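Local structure of CalS11 (Micromonospora echinospora, 3TOS) at residues 194-199 / 224-229; 186-191 / 198-203; 61-66 / 93-98; 53-58 / 80-85. The protein probably transfers a methyl group from S-adenosylmethionine to a hydroxyl oxygen during calicheamicin biosynthesis, and is held here with the spent cofactor S-adenosylhomocysteine. All coordinates share one frame; numbering follows the deposited sequence.

Interactions 1 and 2 share helix 193-203 and touch each other. In interaction 2 the inner side of that helix packs by hydrocarbon alone on strand 183-188; in interaction 1 another side meets helix 225-233 through methyl groups and one bridging water. Interactions 3 and 4 likewise share a pair, helices 50-65 and 82-94, whose contacts lie about 15 Å apart between centres. At the cofactor end, interaction 4 is buried and ionic; away from the annotated sites, interaction 3 is partly buried and mixes tyrosine rings with a carboxylate and an arginine. Interactions 1, 2 and 4 all reach S-adenosylhomocysteine, from its adenine to its carboxylate.

Interaction 1. Residues 194-199 / 224-229; sequences EPTKAV and PGENIA. With SAH (S-adenosyl-L-homocysteine), chain O.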
# COMPACT_ATOMS: atom_id res chain seq x y z
N GLU B 194 -0.05 12.46 -42.43
CA GLU B 194 1.17 11.87 -43.08
C GLU B 194 2.45 12.03 -42.25
O GLU B 194 3.18 11.05 -42.07
CB GLU B 194 1.36 12.45 -44.50
CG GLU B 194 0.27 11.98 -45.43
CD GLU B 194 0.55 12.33 -46.87
OE1 GLU B 194 1.76 12.47 -47.24
OE2 GLU B 194 -0.38 12.37 -47.68
N PRO B 195 2.76 13.24 -41.77
CA PRO B 195 4.00 13.34 -41.02
C PRO B 195 3.91 12.61 -39.69
O PRO B 195 4.92 12.09 -39.21
CB PRO B 195 4.13 14.86 -40.81
CG PRO B 195 2.79 15.41 -40.99
CD PRO B 195 2.16 14.56 -42.07
N THR B 196 2.72 12.59 -39.07
CA THR B 196 2.57 11.81 -37.84
C THR B 196 2.93 10.34 -38.06
O THR B 196 3.64 9.75 -37.23
CB THR B 196 1.17 11.96 -37.23
OG1 THR B 196 0.94 13.36 -36.95
CG2 THR B 196 1.01 11.12 -35.94
N LYS B 197 2.34 9.75 -39.07
CA LYS B 197 2.60 8.36 -39.42
C LYS B 197 4.08 8.10 -39.68
O LYS B 197 4.63 7.14 -39.14
CB LYS B 197 1.78 7.97 -40.68
CG LYS B 197 1.96 6.46 -41.07
CD LYS B 197 1.05 6.15 -42.27
CE LYS B 197 1.02 4.65 -42.60
NZ LYS B 197 2.28 4.29 -43.25
N ALA B 198 4.70 8.96 -40.49
CA ALA B 198 6.13 8.78 -40.79
C ALA B 198 6.99 8.86 -39.52
O ALA B 198 7.99 8.12 -39.41
CB ALA B 198 6.57 9.88 -41.78
N VAL B 199 6.67 9.79 -38.62
CA VAL B 199 7.52 9.95 -37.47
C VAL B 199 7.28 8.83 -36.49
O VAL B 199 8.23 8.32 -35.90
CB VAL B 199 7.27 11.32 -36.82
CG1 VAL B 199 7.96 11.37 -35.45
CG2 VAL B 199 7.81 12.44 -37.74
N PRO B 224 -8.19 14.61 -37.27
CA PRO B 224 -8.23 13.16 -37.09
C PRO B 224 -6.91 12.48 -37.53
O PRO B 224 -6.83 11.25 -37.41
CB PRO B 224 -9.41 12.75 -37.99
CG PRO B 224 -9.33 13.74 -39.16
CD PRO B 224 -8.92 15.07 -38.47
N GLY B 225 -5.90 13.24 -38.00
CA GLY B 225 -4.72 12.60 -38.59
C GLY B 225 -3.89 11.75 -37.62
O GLY B 225 -3.36 10.71 -38.00
N GLU B 226 -3.73 12.22 -36.37
CA GLU B 226 -2.97 11.43 -35.37
C GLU B 226 -3.64 10.08 -35.10
O GLU B 226 -2.96 9.05 -34.97
CB GLU B 226 -2.77 12.25 -34.10
CG GLU B 226 -1.71 13.33 -34.32
CD GLU B 226 -1.74 14.40 -33.27
OE1 GLU B 226 -2.42 14.23 -32.24
OE2 GLU B 226 -1.12 15.46 -33.52
N ASN B 227 -4.97 10.09 -35.01
CA ASN B 227 -5.71 8.87 -34.76
C ASN B 227 -5.59 7.92 -35.97
O ASN B 227 -5.27 6.72 -35.81
CB ASN B 227 -7.20 9.22 -34.47
CG ASN B 227 -8.03 8.01 -34.08
OD1 ASN B 227 -7.98 6.98 -34.75
ND2 ASN B 227 -8.76 8.12 -32.96
N ILE B 228 -5.80 8.45 -37.16
CA ILE B 228 -5.69 7.62 -38.35
C ILE B 228 -4.28 7.04 -38.47
O ILE B 228 -4.12 5.84 -38.79
CB ILE B 228 -6.02 8.42 -39.63
CG1 ILE B 228 -7.51 8.85 -39.64
CG2 ILE B 228 -5.80 7.55 -40.88
CD1 ILE B 228 -7.76 10.08 -40.54
N ALA B 229 -3.27 7.85 -38.13
CA ALA B 229 -1.89 7.40 -38.14
C ALA B 229 -1.67 6.25 -37.11
O ALA B 229 -1.06 5.20 -37.43
CB ALA B 229 -0.93 8.54 -37.87
N SAH O . 3.64 22.79 -30.09
CA SAH O . 3.19 24.15 -30.53
CB SAH O . 2.09 24.10 -31.58
CG SAH O . 2.56 23.47 -32.90
SD SAH O . 1.43 23.90 -34.21
C SAH O . 2.67 24.85 -29.28
O SAH O . 2.25 26.05 -29.35
OXT SAH O . 2.74 24.32 -28.17
C5' SAH O . 1.73 22.62 -35.44
C4' SAH O . 3.17 22.65 -36.05
O4' SAH O . 3.38 21.43 -36.78
C3' SAH O . 3.28 23.79 -37.07
O3' SAH O . 4.28 24.75 -36.65
C2' SAH O . 3.62 23.07 -38.36
O2' SAH O . 4.52 23.77 -39.24
C1' SAH O . 4.24 21.75 -37.84
N9 SAH O . 4.18 20.66 -38.84
C8 SAH O . 3.08 20.06 -39.36
N7 SAH O . 3.52 19.18 -40.29
C5 SAH O . 4.87 19.23 -40.38
C6 SAH O . 5.88 18.53 -41.18
N6 SAH O . 5.51 17.65 -42.13
N1 SAH O . 7.17 18.86 -40.93
C2 SAH O . 7.53 19.77 -39.97
N3 SAH O . 6.65 20.50 -39.25
C4 SAH O . 5.31 20.19 -39.41
O HOH W 1 1.37 14.79 -34.55
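Thr196 and Ala229 make the apolar part of this contact, with the methyl CG2 of Thr196 3.8 Å from CB of Ala229. The same alanine methyl lies 3.9 Å from CB of Lys197, so it sits between two successive residues of the facing helix. Segments 194-199 and 225-229 run in roughly the same direction, their axes 39° apart and 8.3 Å at closest approach. Alanine suits this place because its single methyl lets the backbones come close, with the CA atoms of Lys197 and Ala229 only 4.8 Å apart. The aliphatic CG of Glu226 adds to the packing where its side chain runs nearly perpendicular to that of Thr196.

The polar link is indirect. A water donates to Thr196 OG1 and to Glu226 OE2, at 2.8 Å from each oxygen. With CG2 anti to its backbone N, Thr196 turns the methyl to the alanine and keeps OG1 beside that N (chi1 -59°), where the hydroxyl also bonds to Leu192 O one turn back. OE1 of Glu226 accepts from the backbone N of Glu217, a glutamate- and sodium-binding residue, which ties this carboxylate to the neighbouring site. Lys197 carries its ammonium off to Glu201, with which it forms a salt bridge.

The ligand is met by Pro195, whose CB lies 3.4 Å from the adenine N6 of S-adenosylhomocysteine. Helix 193-203 thus borders the adenine pocket of a Rossmann-like methyltransferase domain, while helix 225-233 packs beside it just after the glutamate site.

Interaction 2. Residues 186-191 / 198-203; sequences AYFDLD and AVLEAI. With SAH (S-adenosyl-L-homocysteine), chain O.
Phe188 pushes the far end of its ring among Val199, Leu200 and Ile203 of the helix. Its CE2 is 3.5 Å from CG1 of Val199, and the two side chains run alongside each other, pointing opposite ways. On the next carbon, CZ lies 3.6 Å from CD2 of Leu200. Ile203 arrives at the ring edge, with CD1 near the ring plane and 3.8 Å from CZ. That same CD1 is also 3.8 Å from CB of Ala186, two residues earlier on the strand; a small residue suits this place because Ile203 already reaches across. Ile203 tucks CG1 over its own backbone, flanked by N and C (chi1 66°), which swings CD1 to the ring edge.

Strand 183-188 and helix 193-203 run almost antiparallel, at 171° between the short segments. They form the strand-loop-helix half of a beta-alpha-beta unit of the Rossmann-like methyltransferase fold, in which the helix returns across the sheet. The axes are 10.9 Å apart, a gap that the Phe188 ring fills together with the aliphatic side chains of the helix, and Phe76 and Phe215 on the flanking strands meet its ring too.

Past the strand end, the loop turns to the cofactor. Asp189 OD2 accepts a hydrogen bond of 2.7 Å from the amino N of S-adenosylhomocysteine. Leu190 divides its two methyls: CD1 reaches loosely toward CG2 of Val199, while CD2 rests 3.5 Å from C4 of the adenine. Asp191 brings OD2 near C5' of the ribose, and both aspartates also touch the bound glutamic acid.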
# COMPACT_ATOMS: atom_id res chain seq x y z
N ALA B 186 8.34 11.62 -26.52
CA ALA B 186 8.08 12.01 -27.91
C ALA B 186 6.73 12.70 -27.91
O ALA B 186 5.69 12.06 -27.62
CB ALA B 186 8.03 10.80 -28.82
N TYR B 187 6.75 14.04 -28.12
CA TYR B 187 5.53 14.85 -28.10
C TYR B 187 5.06 15.16 -29.51
O TYR B 187 5.66 15.97 -30.22
CB TYR B 187 5.75 16.14 -27.25
CG TYR B 187 4.39 16.72 -26.88
CD1 TYR B 187 3.73 17.63 -27.73
CD2 TYR B 187 3.74 16.34 -25.71
CE1 TYR B 187 2.44 18.08 -27.44
CE2 TYR B 187 2.48 16.80 -25.39
CZ TYR B 187 1.83 17.66 -26.25
OH TYR B 187 0.56 18.11 -25.93
N PHE B 188 3.97 14.53 -29.92
CA PHE B 188 3.43 14.76 -31.26
C PHE B 188 2.45 15.91 -31.29
O PHE B 188 1.35 15.83 -30.72
CB PHE B 188 2.70 13.48 -31.72
CG PHE B 188 3.65 12.41 -32.16
CD1 PHE B 188 4.29 11.57 -31.22
CD2 PHE B 188 3.89 12.22 -33.50
CE1 PHE B 188 5.20 10.57 -31.63
CE2 PHE B 188 4.76 11.24 -33.93
CZ PHE B 188 5.43 10.37 -32.99
N ASP B 189 2.81 16.94 -32.02
CA ASP B 189 1.94 18.11 -32.18
C ASP B 189 2.01 18.65 -33.61
O ASP B 189 2.08 19.88 -33.84
CB ASP B 189 2.31 19.22 -31.19
CG ASP B 189 1.18 20.22 -30.99
OD1 ASP B 189 0.10 20.02 -31.56
OD2 ASP B 189 1.40 21.21 -30.24
N LEU B 190 1.93 17.73 -34.58
CA LEU B 190 1.98 18.13 -35.99
C LEU B 190 0.61 18.28 -36.59
O LEU B 190 0.50 18.84 -37.70
CB LEU B 190 2.70 17.04 -36.83
CG LEU B 190 4.12 16.65 -36.41
CD1 LEU B 190 4.40 15.23 -36.92
CD2 LEU B 190 5.09 17.64 -37.08
N ASP B 191 -0.41 17.74 -35.91
CA ASP B 191 -1.84 17.77 -36.39
C ASP B 191 -2.17 16.82 -37.54
O ASP B 191 -3.24 16.24 -37.56
CB ASP B 191 -2.32 19.20 -36.73
CG ASP B 191 -2.24 20.11 -35.52
OD1 ASP B 191 -2.73 19.70 -34.43
OD2 ASP B 191 -1.67 21.23 -35.63
N ALA B 198 4.70 8.96 -40.49
CA ALA B 198 6.13 8.78 -40.79
C ALA B 198 6.99 8.86 -39.52
O ALA B 198 7.99 8.12 -39.41
CB ALA B 198 6.57 9.88 -41.78
N VAL B 199 6.67 9.79 -38.62
CA VAL B 199 7.52 9.95 -37.47
C VAL B 199 7.28 8.83 -36.49
O VAL B 199 8.23 8.32 -35.90
CB VAL B 199 7.27 11.32 -36.82
CG1 VAL B 199 7.96 11.37 -35.45
CG2 VAL B 199 7.81 12.44 -37.74
N LEU B 200 6.04 8.37 -36.33
CA LEU B 200 5.80 7.23 -35.45
C LEU B 200 6.62 6.04 -35.92
O LEU B 200 7.22 5.31 -35.11
CB LEU B 200 4.31 6.82 -35.48
CG LEU B 200 3.39 7.57 -34.56
CD1 LEU B 200 1.94 7.16 -34.97
CD2 LEU B 200 3.69 7.22 -33.05
N GLU B 201 6.62 5.81 -37.23
CA GLU B 201 7.40 4.65 -37.80
C GLU B 201 8.92 4.80 -37.52
O GLU B 201 9.61 3.81 -37.18
CB GLU B 201 7.12 4.54 -39.30
CG GLU B 201 5.75 4.01 -39.57
CD GLU B 201 5.24 4.30 -40.96
OE1 GLU B 201 5.84 5.12 -41.69
OE2 GLU B 201 4.17 3.72 -41.31
N ALA B 202 9.42 6.02 -37.69
CA ALA B 202 10.84 6.32 -37.51
C ALA B 202 11.34 6.18 -36.05
O ALA B 202 12.46 5.69 -35.83
CB ALA B 202 11.15 7.77 -38.03
N ILE B 203 10.52 6.61 -35.08
CA ILE B 203 11.01 6.66 -33.71
C ILE B 203 10.97 5.31 -33.01
O ILE B 203 11.63 5.14 -31.98
CB ILE B 203 10.28 7.70 -32.83
CG1 ILE B 203 8.81 7.30 -32.64
CG2 ILE B 203 10.45 9.11 -33.37
CD1 ILE B 203 8.11 8.14 -31.56
N SAH O . 3.64 22.79 -30.09
CA SAH O . 3.19 24.15 -30.53
CB SAH O . 2.09 24.10 -31.58
CG SAH O . 2.56 23.47 -32.90
SD SAH O . 1.43 23.90 -34.21
C SAH O . 2.67 24.85 -29.28
O SAH O . 2.25 26.05 -29.35
OXT SAH O . 2.74 24.32 -28.17
C5' SAH O . 1.73 22.62 -35.44
C4' SAH O . 3.17 22.65 -36.05
O4' SAH O . 3.38 21.43 -36.78
C3' SAH O . 3.28 23.79 -37.07
O3' SAH O . 4.28 24.75 -36.65
C2' SAH O . 3.62 23.07 -38.36
O2' SAH O . 4.52 23.77 -39.24
C1' SAH O . 4.24 21.75 -37.84
N9 SAH O . 4.18 20.66 -38.84
C8 SAH O . 3.08 20.06 -39.36
N7 SAH O . 3.52 19.18 -40.29
C5 SAH O . 4.87 19.23 -40.38
C6 SAH O . 5.88 18.53 -41.18
N6 SAH O . 5.51 17.65 -42.13
N1 SAH O . 7.17 18.86 -40.93
C2 SAH O . 7.53 19.77 -39.97
N3 SAH O . 6.65 20.50 -39.25
C4 SAH O . 5.31 20.19 -39.41

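Interaction 3. Residues 61-66 / 93-98; sequences ALYRQV and VYEPYN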
# COMPACT_ATOMS: atom_id res chain seq x y z
N ALA B 61 3.78 17.17 -15.92
CA ALA B 61 3.36 15.81 -15.56
C ALA B 61 4.03 14.79 -16.50
O ALA B 61 4.49 13.73 -16.03
CB ALA B 61 1.83 15.68 -15.67
N LEU B 62 4.10 15.09 -17.80
CA LEU B 62 4.78 14.15 -18.72
C LEU B 62 6.28 14.06 -18.41
O LEU B 62 6.85 12.94 -18.33
CB LEU B 62 4.62 14.57 -20.18
CG LEU B 62 3.16 14.57 -20.68
CD1 LEU B 62 3.18 15.11 -22.11
CD2 LEU B 62 2.50 13.13 -20.71
N TYR B 63 6.91 15.21 -18.14
CA TYR B 63 8.34 15.21 -17.86
C TYR B 63 8.63 14.41 -16.59
O TYR B 63 9.56 13.61 -16.51
CB TYR B 63 8.85 16.65 -17.72
CG TYR B 63 10.37 16.85 -17.81
CD1 TYR B 63 11.28 15.83 -17.45
CD2 TYR B 63 10.89 17.97 -18.37
CE1 TYR B 63 12.62 16.01 -17.55
CE2 TYR B 63 12.26 18.13 -18.50
CZ TYR B 63 13.11 17.21 -18.02
OH TYR B 63 14.47 17.43 -18.18
N ARG B 64 7.82 14.63 -15.55
CA ARG B 64 8.03 13.88 -14.31
C ARG B 64 7.95 12.37 -14.49
O ARG B 64 8.61 11.63 -13.79
CB ARG B 64 7.05 14.34 -13.24
CG ARG B 64 7.42 15.71 -12.66
CD ARG B 64 6.52 16.03 -11.48
NE ARG B 64 5.14 16.38 -11.86
CZ ARG B 64 4.05 15.65 -11.63
NH1 ARG B 64 4.14 14.45 -11.06
NH2 ARG B 64 2.86 16.10 -12.02
N GLN B 65 7.17 11.93 -15.47
CA GLN B 65 7.05 10.48 -15.72
C GLN B 65 8.25 9.85 -16.37
O GLN B 65 8.38 8.62 -16.32
CB GLN B 65 5.79 10.14 -16.55
CG GLN B 65 4.54 10.33 -15.64
CD GLN B 65 3.25 9.78 -16.25
OE1 GLN B 65 3.23 8.71 -16.83
NE2 GLN B 65 2.17 10.54 -16.11
N VAL B 66 9.17 10.66 -16.94
CA VAL B 66 10.38 10.09 -17.57
C VAL B 66 11.69 10.50 -16.85
O VAL B 66 12.80 10.31 -17.38
CB VAL B 66 10.46 10.49 -19.09
CG1 VAL B 66 9.20 10.01 -19.86
CG2 VAL B 66 10.69 12.02 -19.29
N VAL B 93 14.83 22.64 -13.36
CA VAL B 93 14.27 22.23 -12.09
C VAL B 93 14.65 20.80 -11.67
O VAL B 93 15.06 20.58 -10.50
CB VAL B 93 12.72 22.31 -12.12
CG1 VAL B 93 12.14 21.85 -10.85
CG2 VAL B 93 12.29 23.79 -12.44
N TYR B 94 14.54 19.85 -12.60
CA TYR B 94 14.63 18.43 -12.18
C TYR B 94 15.98 17.78 -12.45
O TYR B 94 16.34 16.79 -11.82
CB TYR B 94 13.59 17.60 -12.94
CG TYR B 94 12.17 17.96 -12.60
CD1 TYR B 94 11.72 17.93 -11.27
CD2 TYR B 94 11.28 18.36 -13.60
CE1 TYR B 94 10.38 18.23 -10.95
CE2 TYR B 94 9.94 18.72 -13.28
CZ TYR B 94 9.52 18.65 -11.95
OH TYR B 94 8.26 18.96 -11.58
N GLU B 95 16.75 18.32 -13.42
CA GLU B 95 17.95 17.60 -13.94
C GLU B 95 19.21 18.46 -14.16
O GLU B 95 19.79 18.48 -15.25
CB GLU B 95 17.60 16.87 -15.20
CG GLU B 95 16.57 15.78 -14.99
CD GLU B 95 16.47 14.93 -16.22
OE1 GLU B 95 16.01 15.42 -17.29
OE2 GLU B 95 16.83 13.72 -16.11
N PRO B 96 19.62 19.20 -13.12
CA PRO B 96 20.85 19.99 -13.24
C PRO B 96 22.03 19.16 -13.72
O PRO B 96 22.92 19.67 -14.41
CB PRO B 96 21.07 20.51 -11.81
CG PRO B 96 20.27 19.63 -10.93
CD PRO B 96 19.08 19.23 -11.74
N TYR B 97 22.08 17.89 -13.30
CA TYR B 97 23.28 17.11 -13.58
C TYR B 97 23.16 16.17 -14.78
O TYR B 97 23.98 15.27 -14.95
CB TYR B 97 23.67 16.33 -12.33
CG TYR B 97 23.91 17.20 -11.11
CD1 TYR B 97 24.78 18.30 -11.17
CD2 TYR B 97 23.26 16.92 -9.90
CE1 TYR B 97 25.01 19.07 -10.05
CE2 TYR B 97 23.50 17.69 -8.76
CZ TYR B 97 24.39 18.76 -8.85
OH TYR B 97 24.67 19.51 -7.72
N ASN B 98 22.13 16.37 -15.61
CA ASN B 98 21.94 15.49 -16.78
C ASN B 98 22.18 16.23 -18.12
O ASN B 98 21.23 16.81 -18.68
CB ASN B 98 20.54 14.79 -16.74
CG ASN B 98 20.36 13.88 -17.89
OD1 ASN B 98 21.27 13.73 -18.72
ND2 ASN B 98 19.24 13.17 -17.93
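Tyr63 of helix 50-65 lies against Tyr94 and Glu95 at the C-terminal end of helix 82-94, a helix-to-helix-end contact in the Rossmann-like methyltransferase domain, remote from its ligand sites. The tight part centres on the Tyr63 ring. Tyr94 turns an edge to its face in a T-shaped pair, centroids 5.9 Å apart and planes at 59°. CG of Tyr63 is anti to the backbone N (chi1 -164°), and the ring reaches across until its hydroxyl meets the buried carboxylate of Glu95. Phe87 and Leu90 pack on the same tyrosine, so its ring suits the apolar side and its hydroxyl the buried charge. Arg101 forms a salt bridge to Glu95 OE1 and probably helps keep it ionised.

The looser side belongs to exposed Arg64. Its methylenes pass obliquely by Tyr94, with CD 3.4 Å from Tyr94 OH, and both polar ends turn to Asp60, which takes a salt bridge from Arg64 NE and bonds to the Tyr94 hydroxyl. In the turn after the helix, Asn98 ND2 bonds to Glu95 OE2 from above the carboxylate plane, whereas Tyr63 OH donates to the anti lone pair of Glu95 OE1 at 2.7 Å.

Interaction 4. Residues 53-58 / 80-85; sequences MTDLLS and FGRHLG. With SAH (S-adenosyl-L-homocysteine), chain O; EDO (1,2-ethanediol), chain R.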
# COMPACT_ATOMS: atom_id res chain seq x y z
N MSE B 53 -1.82 27.79 -18.26
CA MSE B 53 -1.33 27.14 -17.03
C MSE B 53 -1.53 25.62 -17.11
O MSE B 53 -0.68 24.84 -16.71
CB MSE B 53 -2.03 27.72 -15.78
CG MSE B 53 -1.71 26.93 -14.45
SE MSE B 53 0.14 27.11 -13.94
CE MSE B 53 -0.05 28.78 -12.99
N THR B 54 -2.69 25.22 -17.62
CA THR B 54 -3.03 23.81 -17.71
C THR B 54 -1.99 23.10 -18.63
O THR B 54 -1.50 22.01 -18.32
CB THR B 54 -4.46 23.61 -18.29
OG1 THR B 54 -5.39 24.22 -17.40
CG2 THR B 54 -4.80 22.12 -18.32
N ASP B 55 -1.66 23.74 -19.73
CA ASP B 55 -0.63 23.19 -20.65
C ASP B 55 0.70 23.01 -19.94
O ASP B 55 1.31 21.96 -20.06
CB ASP B 55 -0.49 24.12 -21.87
CG ASP B 55 0.61 23.66 -22.80
OD1 ASP B 55 0.30 22.73 -23.58
OD2 ASP B 55 1.77 24.14 -22.72
N LEU B 56 1.09 24.00 -19.15
CA LEU B 56 2.32 23.96 -18.39
C LEU B 56 2.33 22.80 -17.39
O LEU B 56 3.28 22.04 -17.35
CB LEU B 56 2.58 25.34 -17.72
CG LEU B 56 3.89 25.45 -16.93
CD1 LEU B 56 4.21 26.93 -16.83
CD2 LEU B 56 3.81 24.80 -15.54
N LEU B 57 1.25 22.63 -16.65
CA LEU B 57 1.17 21.60 -15.67
C LEU B 57 1.18 20.23 -16.38
O LEU B 57 1.70 19.25 -15.85
CB LEU B 57 -0.08 21.75 -14.81
CG LEU B 57 -0.11 23.01 -13.92
CD1 LEU B 57 -1.49 23.14 -13.31
CD2 LEU B 57 0.99 22.90 -12.85
N SER B 58 0.54 20.13 -17.58
CA SER B 58 0.54 18.84 -18.31
C SER B 58 1.95 18.50 -18.81
O SER B 58 2.38 17.33 -18.69
CB SER B 58 -0.41 18.89 -19.51
OG SER B 58 -1.74 18.90 -19.00
N PHE B 80 5.90 28.60 -32.13
CA PHE B 80 6.75 29.63 -31.49
C PHE B 80 7.62 29.03 -30.35
O PHE B 80 8.49 29.72 -29.80
CB PHE B 80 5.92 30.80 -30.92
CG PHE B 80 5.17 31.56 -31.97
CD1 PHE B 80 5.88 32.43 -32.79
CD2 PHE B 80 3.80 31.45 -32.12
CE1 PHE B 80 5.26 33.19 -33.75
CE2 PHE B 80 3.11 32.22 -33.12
CZ PHE B 80 3.88 33.07 -33.97
N GLY B 81 7.37 27.77 -29.97
CA GLY B 81 8.25 27.14 -28.99
C GLY B 81 7.68 27.05 -27.59
O GLY B 81 8.44 26.75 -26.67
N ARG B 82 6.38 27.22 -27.41
CA ARG B 82 5.79 27.14 -26.06
C ARG B 82 6.30 25.96 -25.24
O ARG B 82 6.71 26.11 -24.08
CB ARG B 82 4.27 26.96 -26.21
CG ARG B 82 3.59 26.78 -24.83
CD ARG B 82 2.05 26.74 -24.88
NE ARG B 82 1.56 25.70 -25.79
CZ ARG B 82 0.30 25.27 -25.88
NH1 ARG B 82 -0.63 25.75 -25.05
NH2 ARG B 82 -0.01 24.28 -26.74
N HIS B 83 6.20 24.77 -25.82
CA HIS B 83 6.59 23.57 -25.07
C HIS B 83 8.10 23.46 -24.88
O HIS B 83 8.54 22.93 -23.86
CB HIS B 83 6.07 22.31 -25.76
CG HIS B 83 4.58 22.18 -25.70
ND1 HIS B 83 3.88 21.46 -26.62
CD2 HIS B 83 3.66 22.65 -24.80
CE1 HIS B 83 2.58 21.50 -26.32
NE2 HIS B 83 2.43 22.20 -25.20
N LEU B 84 8.92 23.96 -25.83
CA LEU B 84 10.38 23.83 -25.69
C LEU B 84 10.86 24.71 -24.55
O LEU B 84 11.72 24.30 -23.78
CB LEU B 84 11.12 24.23 -26.97
CG LEU B 84 10.80 23.41 -28.24
CD1 LEU B 84 11.70 23.74 -29.43
CD2 LEU B 84 10.75 21.90 -27.95
N GLY B 85 10.26 25.90 -24.43
CA GLY B 85 10.53 26.83 -23.31
C GLY B 85 10.22 26.11 -22.03
O GLY B 85 11.02 26.12 -21.09
N SAH O . 3.64 22.79 -30.09
CA SAH O . 3.19 24.15 -30.53
CB SAH O . 2.09 24.10 -31.58
CG SAH O . 2.56 23.47 -32.90
SD SAH O . 1.43 23.90 -34.21
C SAH O . 2.67 24.85 -29.28
O SAH O . 2.25 26.05 -29.35
OXT SAH O . 2.74 24.32 -28.17
C5' SAH O . 1.73 22.62 -35.44
C4' SAH O . 3.17 22.65 -36.05
O4' SAH O . 3.38 21.43 -36.78
C3' SAH O . 3.28 23.79 -37.07
O3' SAH O . 4.28 24.75 -36.65
C2' SAH O . 3.62 23.07 -38.36
O2' SAH O . 4.52 23.77 -39.24
C1' SAH O . 4.24 21.75 -37.84
N9 SAH O . 4.18 20.66 -38.84
C8 SAH O . 3.08 20.06 -39.36
N7 SAH O . 3.52 19.18 -40.29
C5 SAH O . 4.87 19.23 -40.38
C6 SAH O . 5.88 18.53 -41.18
N6 SAH O . 5.51 17.65 -42.13
N1 SAH O . 7.17 18.86 -40.93
C2 SAH O . 7.53 19.77 -39.97
N3 SAH O . 6.65 20.50 -39.25
C4 SAH O . 5.31 20.19 -39.41
C1 EDO R . -1.44 20.14 -23.73
O1 EDO R . -1.82 21.45 -23.37
C2 EDO R . -2.51 19.69 -24.74
O2 EDO R . -2.70 20.64 -25.81
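Segment 53-58 is helical throughout, whereas in 80-85 the loop reaches Gly81 at the N-cap, where glycine suits the positive phi of 104° because a side chain there would strike the preceding carbonyl oxygen, and helix 82-94 starts at Arg82. Asp55 faces that first turn and joins both Arg82 and His83. With CG anti to its backbone N, Asp55 extends its carboxylate flat over one face of the Arg82 guanidinium, the planes 3° apart. This is a stacked salt bridge, held by charge alone: OD2 is 3.5 Å from Arg82 NE, but no N-H points at it. At its edge, the guanidinium instead gives NE and NH2 to the carboxylate OXT of S-adenosylhomocysteine, at 3.0 Å from NE to OXT, and NH1 to Gln52.

His83 meets the aspartate in nearly the same plane. Its NE2 donates to the syn lone pair of Asp55 OD1 at 2.7 Å, with an N-H...O angle of 166°, while ND1 is bonded to Glu75. Ligand OXT sits over one face of the His83 ring, above its centre. Arginine suits a site between two carboxylates, and Asp55, which does not touch the cofactor itself, probably helps to position both residues that do.

The contact joins helix 50-65 to the start of helix 82-94, just after strand 72-76; Tyr187 of adjacent strand 183-188 meets the His83 ring edge-to-face, and Asn43 of a neighbouring subunit packs on Arg82.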